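Local coordinates for protein neutral ceramidase (Pseudomonas aeruginosa, PDB 2ZWS) that hydrolyses the N-acyl linkage of ceramides to release sphingosine and a free fatty acid, and also catalyses the reverse synthesis of ceramide, at residues 76-81 with 132-137; 287-292 with 433-438; 515-518 with 522-525. One frame throughout, in Å; residues are numbered along the deposited sequence.

In the fold
The three contacts follow one another along the chain, and none nests within or crosses another. Contact 1 comes first, closing a loop of 50 residues: it joins the end of helix 68-81 to helix 120-138 beside the large mixed sheet of the N-terminal ceramidase region. Contact 2 spans 140 residues and links that sheet, through strand 289-291, to strand 435-439 at one margin of a four-stranded sheet. Contact 3 lies in the C-terminal region and closes a small loop with three residues between its segments, just before strand 526-528. Contacts 2 and 3 sit on opposite sides of the chain's centre, their own centres about 56 Å apart.

Contact 1: 76-81 with 132-137; sequences ARLKAK and RSIERA
The carboxylate of Glu135 receives the ammonium group of Lys81 on the syn side of OE2, 26° out of the carboxylate plane. A second flat group, the guanidinium of Arg136, has Arg132 CD against one face, 3.7 Å above the plane and displaced toward its rim. The contact is a side-to-side pairing of two helices. Helix 68-81 is the connecting helix of a beta-alpha-beta unit, between the parallel neighbouring strands 55-61 and 91-95, and helix 120-138 packs on strands 5-13, 41-49 and 55-61 of the same sheet.

The helices are bridged by side chains alone, since even the nearest alpha carbons, Leu78 CA and Ile134 CA, are 9.0 Å apart. Two residue pairs span the distance between the helices, one apolar and one polar. In the apolar pair, which is buried, Leu78 crosses Ile134 at about a right angle, and the methyl groups Leu78 CD1 and Ile134 CD1 meet at 3.8 Å. The other branch of the leucine also takes part, with Leu78 CD2 lying 4.1 Å from Ile134 CD1. Tyr86 touches both residues, and Ile134 also touches Val57 and Val59 of strand 55-61.

The outer pair is polar. Lys81 has CG anti to its backbone nitrogen (chi1 -158°) and an extended chain beyond, which carries the ammonium across to helix 120-138. Tyr82 OH is a further hydrogen-bond partner of Glu135 OE2, so this oxygen is gripped twice. On another side of helix 120-138, Arg132 and Arg136 share the carboxylate of Glu556, tying the helix to the C-terminal region. The salt bridge itself is short: Lys81 NZ lies 2.7 Å from Glu135 OE2, while the other oxygen, Glu135 OE1, stays 3.9 Å from Lys81 NZ.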
# COMPACT_ATOMS: atom_id res chain seq x y z
N ALA A 76 12.30 -10.47 -11.14
CA ALA A 76 12.52 -11.40 -12.24
C ALA A 76 11.98 -10.82 -13.55
O ALA A 76 12.64 -10.92 -14.59
CB ALA A 76 11.86 -12.75 -11.94
N ARG A 77 10.78 -10.25 -13.50
CA ARG A 77 10.15 -9.66 -14.69
C ARG A 77 10.98 -8.51 -15.24
O ARG A 77 11.14 -8.38 -16.47
CB ARG A 77 8.75 -9.14 -14.38
CG ARG A 77 7.73 -10.24 -14.15
CD ARG A 77 7.38 -10.95 -15.46
NE ARG A 77 6.09 -11.63 -15.36
CZ ARG A 77 5.88 -12.76 -14.69
NH1 ARG A 77 6.87 -13.36 -14.03
NH2 ARG A 77 4.67 -13.30 -14.67
N LEU A 78 11.49 -7.68 -14.35
CA LEU A 78 12.33 -6.55 -14.78
C LEU A 78 13.62 -7.02 -15.44
O LEU A 78 14.07 -6.44 -16.44
CB LEU A 78 12.63 -5.59 -13.62
CG LEU A 78 11.41 -4.80 -13.12
CD1 LEU A 78 11.79 -4.13 -11.80
CD2 LEU A 78 10.87 -3.81 -14.19
N LYS A 79 14.20 -8.07 -14.88
CA LYS A 79 15.46 -8.63 -15.41
C LYS A 79 15.25 -9.30 -16.76
O LYS A 79 16.14 -9.25 -17.62
CB LYS A 79 16.07 -9.61 -14.42
CG LYS A 79 16.63 -8.96 -13.17
CD LYS A 79 17.05 -10.04 -12.16
CE LYS A 79 17.44 -9.44 -10.82
NZ LYS A 79 17.76 -10.51 -9.82
N ALA A 80 14.08 -9.90 -16.95
CA ALA A 80 13.72 -10.54 -18.22
C ALA A 80 13.53 -9.52 -19.34
O ALA A 80 13.95 -9.76 -20.47
CB ALA A 80 12.46 -11.38 -18.06
N LYS A 81 12.91 -8.39 -19.02
CA LYS A 81 12.49 -7.46 -20.05
C LYS A 81 13.53 -6.35 -20.28
O LYS A 81 13.67 -5.84 -21.42
CB LYS A 81 11.11 -6.89 -19.75
CG LYS A 81 10.39 -6.35 -20.98
CD LYS A 81 8.90 -6.29 -20.76
CE LYS A 81 8.25 -5.45 -21.85
NZ LYS A 81 6.79 -5.27 -21.61
N ARG A 132 4.29 -2.49 -14.98
CA ARG A 132 3.76 -1.52 -15.95
C ARG A 132 4.04 -0.09 -15.47
O ARG A 132 4.34 0.79 -16.25
CB ARG A 132 2.27 -1.74 -16.11
CG ARG A 132 1.63 -1.00 -17.28
CD ARG A 132 0.08 -1.27 -17.37
NE ARG A 132 -0.25 -2.65 -17.00
CZ ARG A 132 -0.95 -3.03 -15.92
NH1 ARG A 132 -1.53 -2.14 -15.08
NH2 ARG A 132 -1.10 -4.34 -15.71
N SER A 133 3.98 0.14 -14.16
CA SER A 133 4.23 1.53 -13.65
C SER A 133 5.68 1.96 -13.94
O SER A 133 5.95 3.12 -14.29
CB SER A 133 3.87 1.65 -12.16
OG SER A 133 4.82 1.02 -11.35
N ILE A 134 6.62 1.01 -13.83
CA ILE A 134 8.04 1.29 -14.08
C ILE A 134 8.27 1.50 -15.56
O ILE A 134 8.98 2.43 -15.94
CB ILE A 134 8.92 0.15 -13.52
CG1 ILE A 134 8.83 0.08 -11.98
CG2 ILE A 134 10.42 0.33 -13.88
CD1 ILE A 134 9.40 -1.25 -11.34
N GLU A 135 7.63 0.68 -16.38
CA GLU A 135 7.70 0.84 -17.84
C GLU A 135 7.20 2.21 -18.26
O GLU A 135 7.81 2.88 -19.13
CB GLU A 135 6.87 -0.25 -18.50
CG GLU A 135 7.50 -1.60 -18.34
CD GLU A 135 6.68 -2.69 -19.00
OE1 GLU A 135 5.43 -2.57 -19.08
OE2 GLU A 135 7.28 -3.69 -19.43
N ARG A 136 6.09 2.65 -17.66
CA ARG A 136 5.54 3.95 -17.97
C ARG A 136 6.46 5.07 -17.51
O ARG A 136 6.69 6.02 -18.24
CB ARG A 136 4.14 4.14 -17.40
CG ARG A 136 3.16 3.21 -18.06
CD ARG A 136 1.80 3.22 -17.39
NE ARG A 136 0.80 2.59 -18.27
CZ ARG A 136 -0.49 2.45 -17.96
NH1 ARG A 136 -0.94 2.85 -16.78
NH2 ARG A 136 -1.32 1.88 -18.84
N ALA A 137 7.00 4.94 -16.30
CA ALA A 137 7.92 5.92 -15.78
C ALA A 137 9.18 6.06 -16.62
O ALA A 137 9.57 7.18 -16.95
CB ALA A 137 8.27 5.63 -14.32

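Contact 2: 287-292 with 433-438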
# COMPACT_ATOMS: atom_id res chain seq x y z
N ALA A 287 9.91 24.48 -1.33
CA ALA A 287 11.12 24.02 -2.05
C ALA A 287 12.36 24.24 -1.18
O ALA A 287 13.26 25.05 -1.51
CB ALA A 287 11.26 24.72 -3.41
N GLN A 288 12.39 23.56 -0.05
CA GLN A 288 13.25 24.01 1.06
C GLN A 288 14.74 23.90 0.77
O GLN A 288 15.52 24.83 1.07
CB GLN A 288 12.89 23.28 2.36
CG GLN A 288 11.46 23.56 2.85
CD GLN A 288 11.07 22.79 4.10
OE1 GLN A 288 9.91 22.83 4.54
NE2 GLN A 288 12.00 22.04 4.64
N GLU A 289 15.13 22.78 0.17
CA GLU A 289 16.54 22.49 -0.03
C GLU A 289 16.67 21.76 -1.36
O GLU A 289 16.01 20.74 -1.54
CB GLU A 289 16.95 21.54 1.08
CG GLU A 289 18.39 21.22 1.19
CD GLU A 289 18.62 20.30 2.36
OE1 GLU A 289 19.59 19.52 2.31
OE2 GLU A 289 17.83 20.36 3.33
N GLU A 290 17.50 22.23 -2.28
CA GLU A 290 17.72 21.45 -3.51
C GLU A 290 18.57 20.21 -3.20
O GLU A 290 19.58 20.31 -2.50
CB GLU A 290 18.36 22.27 -4.63
CG GLU A 290 18.43 21.48 -5.93
CD GLU A 290 18.77 22.32 -7.13
OE1 GLU A 290 19.18 23.49 -6.95
OE2 GLU A 290 18.65 21.78 -8.26
N VAL A 291 18.14 19.07 -3.73
CA VAL A 291 18.90 17.82 -3.64
C VAL A 291 19.97 17.82 -4.73
O VAL A 291 19.67 17.99 -5.91
CB VAL A 291 17.96 16.61 -3.78
CG1 VAL A 291 18.74 15.28 -3.77
CG2 VAL A 291 16.93 16.63 -2.65
N LEU A 292 21.22 17.66 -4.31
CA LEU A 292 22.36 17.61 -5.21
C LEU A 292 23.33 16.52 -4.79
O LEU A 292 23.52 16.26 -3.60
CB LEU A 292 23.10 18.95 -5.22
CG LEU A 292 22.29 20.15 -5.71
CD1 LEU A 292 23.04 21.45 -5.43
CD2 LEU A 292 21.94 20.01 -7.19
N ILE A 433 25.57 13.06 4.07
CA ILE A 433 24.12 12.87 4.23
C ILE A 433 23.57 13.82 5.29
O ILE A 433 24.13 13.92 6.40
CB ILE A 433 23.79 11.41 4.62
CG1 ILE A 433 24.27 10.43 3.54
CG2 ILE A 433 22.28 11.25 4.88
CD1 ILE A 433 23.80 10.76 2.12
N ARG A 434 22.47 14.48 4.97
CA ARG A 434 21.85 15.44 5.89
C ARG A 434 20.43 15.09 6.30
O ARG A 434 19.90 15.66 7.24
CB ARG A 434 21.89 16.85 5.26
CG ARG A 434 23.32 17.36 4.92
CD ARG A 434 24.15 17.58 6.20
NE ARG A 434 25.57 17.89 5.95
CZ ARG A 434 26.58 17.03 6.08
NH1 ARG A 434 26.39 15.76 6.46
NH2 ARG A 434 27.83 17.45 5.84
N HIS A 435 19.80 14.17 5.58
CA HIS A 435 18.44 13.76 5.90
C HIS A 435 18.31 12.27 5.66
O HIS A 435 18.76 11.76 4.63
CB HIS A 435 17.42 14.51 5.04
CG HIS A 435 17.51 16.00 5.15
ND1 HIS A 435 17.09 16.69 6.27
CD2 HIS A 435 18.00 16.93 4.30
CE1 HIS A 435 17.30 17.99 6.09
NE2 HIS A 435 17.86 18.15 4.90
N VAL A 436 17.74 11.58 6.64
CA VAL A 436 17.50 10.14 6.51
C VAL A 436 16.01 9.90 6.61
O VAL A 436 15.38 10.31 7.56
CB VAL A 436 18.24 9.36 7.62
CG1 VAL A 436 17.93 7.87 7.55
CG2 VAL A 436 19.75 9.61 7.51
N VAL A 437 15.44 9.31 5.56
CA VAL A 437 14.01 9.02 5.54
C VAL A 437 13.82 7.51 5.73
O VAL A 437 14.43 6.72 5.00
CB VAL A 437 13.37 9.44 4.21
CG1 VAL A 437 11.91 9.01 4.18
CG2 VAL A 437 13.46 10.94 4.04
N PHE A 438 13.00 7.13 6.70
CA PHE A 438 12.79 5.72 6.99
C PHE A 438 11.47 5.29 6.36
O PHE A 438 10.43 5.74 6.80
CB PHE A 438 12.74 5.54 8.51
CG PHE A 438 12.64 4.12 8.94
CD1 PHE A 438 13.77 3.38 9.27
CD2 PHE A 438 11.39 3.49 9.01
CE1 PHE A 438 13.67 2.04 9.67
CE2 PHE A 438 11.28 2.15 9.41
CZ PHE A 438 12.43 1.42 9.73
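A His-carboxylate hydrogen bond between Glu289 and His435 links two sheets of the N-terminal region. Glu289 belongs to the short strand 289-291, which pairs with strand 142-152 of the large mixed sheet; His435 begins strand 435-439, an outermost strand of the four-stranded sheet. The two side chains approach from opposite directions.

His435 NE2 donates to Glu289 OE2 over 2.7 Å, with an N-H...O angle of 149°, so the bond is somewhat bent. The oxygen is met on its syn side, at the edge of the imidazole but tilted from the ring plane. Carboxylate and ring planes stand 51° apart. Glu289 OE1 is farther off, 3.4 Å from His435 NE2. Glu289 places its CG anti to the backbone nitrogen (chi1 -173°) and then runs extended, which brings the carboxylate to the ring edge.

Tyr148 of strand 142-152 stacks with the His435 ring and also forms backbone hydrogen bonds with Glu289, so one residue touches both partners, one through its ring and the other through its backbone. His435 is tied by its own backbone to Gln402 and Glu404.

The bond requires the imidazole to carry a proton on NE2. At this partly exposed position, the adjacent carboxylate would probably stabilise the doubly protonated ring and raise its pKa, giving the link some ionic character.

Contact 3: 515-518 with 522-525; sequences DDPY and SFGD
Pro517 lies flat against the ring of Phe523, and this is the tightly packed part of the contact; toward Ser522 the two segments merely graze one another. Both belong to the loop that leads into strand 526-528 of the C-terminal beta-sandwich. Pro517 CG sits over the centre of the aromatic face, 4.0 Å from the ring centroid and 12° off the ring normal, a CH-pi contact. Pro517 CD reaches Phe523 CZ at 3.7 Å.

The CZ end of the ring also meets backbone: Phe523 CZ is 3.5 Å from Pro517 N, on the proline side of the ring. At the ring edge, the carbonyl oxygen Asp515 O lies near the ring plane, 3.8 Å from the same Phe523 CZ. With Phe523 CG anti to its own carbonyl carbon (chi1 -70°), the ring turns one face to Pro517 and its CZ edge to the Asp515 carbonyl. It also touches Ala621 of strand 611-622.

On the looser side, Pro517 CB meets only backbone atoms of Ser522 and Phe523, the nearest being Phe523 N at 3.8 Å, and the serine side chain points away. Asp516 likewise turns from the contact, its OD1 hydrogen-bonded to Ser594 OG. Ser522 to Asp525 form a type II beta turn, with Gly524 in its third position at positive phi. Asp525 N closes the turn on Ser522 O at 3.1 Å, and the Asp525 carboxylate reinforces it: Ser522 N donates to Asp525 OD2 at 2.9 Å and, in the conformer described, Ser522 OG donates to Asp525 OD1 at 2.7 Å, both from above the carboxylate plane.

Asp515 directs its carboxylate elsewhere, to the backbone nitrogens of Lys622 and His548 and to Asn551. The polar bonds therefore fix each segment separately, and what joins them is dispersion and the weak attraction of proline C-H groups for the aromatic face.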
# COMPACT_ATOMS: atom_id res chain seq x y z
N ASP A 515 -22.00 -17.56 -14.57
CA ASP A 515 -22.98 -16.48 -14.46
C ASP A 515 -24.17 -16.74 -15.35
O ASP A 515 -24.03 -17.24 -16.48
CB ASP A 515 -22.37 -15.15 -14.93
CG ASP A 515 -21.13 -14.77 -14.16
OD1 ASP A 515 -21.27 -14.29 -13.02
OD2 ASP A 515 -20.02 -14.93 -14.70
N ASP A 516 -25.34 -16.33 -14.88
CA ASP A 516 -26.55 -16.26 -15.68
C ASP A 516 -27.17 -14.90 -15.45
O ASP A 516 -27.04 -14.34 -14.35
CB ASP A 516 -27.53 -17.33 -15.23
CG ASP A 516 -27.05 -18.73 -15.56
OD1 ASP A 516 -26.76 -19.48 -14.61
OD2 ASP A 516 -26.97 -19.06 -16.77
N PRO A 517 -27.89 -14.37 -16.46
CA PRO A 517 -28.62 -13.13 -16.24
C PRO A 517 -29.82 -13.38 -15.33
O PRO A 517 -30.16 -14.55 -15.04
CB PRO A 517 -29.10 -12.72 -17.64
CG PRO A 517 -28.58 -13.77 -18.60
CD PRO A 517 -28.10 -14.92 -17.82
N TYR A 518 -30.44 -12.31 -14.84
CA TYR A 518 -31.71 -12.45 -14.13
C TYR A 518 -32.67 -13.16 -15.08
O TYR A 518 -32.65 -12.91 -16.28
CB TYR A 518 -32.31 -11.08 -13.83
CG TYR A 518 -31.83 -10.34 -12.60
CD1 TYR A 518 -32.75 -9.68 -11.79
CD2 TYR A 518 -30.47 -10.24 -12.27
CE1 TYR A 518 -32.35 -8.96 -10.68
CE2 TYR A 518 -30.05 -9.52 -11.15
CZ TYR A 518 -31.00 -8.88 -10.36
OH TYR A 518 -30.63 -8.16 -9.26
N SER A 522 -31.37 -9.90 -19.82
CA SER A 522 -30.05 -10.15 -20.41
C SER A 522 -28.98 -9.40 -19.63
O SER A 522 -29.28 -8.39 -18.98
CB SER A 522 -30.01 -9.74 -21.89
OG SER A 522 -30.08 -8.33 -22.06
N PHE A 523 -27.75 -9.88 -19.70
CA PHE A 523 -26.63 -9.18 -19.06
C PHE A 523 -26.62 -7.73 -19.55
O PHE A 523 -26.77 -7.48 -20.74
CB PHE A 523 -25.29 -9.83 -19.40
CG PHE A 523 -25.08 -11.17 -18.77
CD1 PHE A 523 -25.07 -11.31 -17.39
CD2 PHE A 523 -24.87 -12.30 -19.56
CE1 PHE A 523 -24.88 -12.56 -16.80
CE2 PHE A 523 -24.68 -13.56 -18.98
CZ PHE A 523 -24.66 -13.68 -17.59
N GLY A 524 -26.40 -6.76 -18.67
CA GLY A 524 -26.39 -5.34 -19.08
C GLY A 524 -27.73 -4.63 -19.01
O GLY A 524 -27.80 -3.39 -19.10
N ASP A 525 -28.81 -5.38 -18.81
CA ASP A 525 -30.12 -4.76 -18.67
C ASP A 525 -30.14 -3.86 -17.43
O ASP A 525 -29.55 -4.17 -16.39
CB ASP A 525 -31.22 -5.83 -18.56
CG ASP A 525 -31.63 -6.40 -19.93
OD1 ASP A 525 -31.05 -6.01 -20.98
OD2 ASP A 525 -32.55 -7.26 -19.93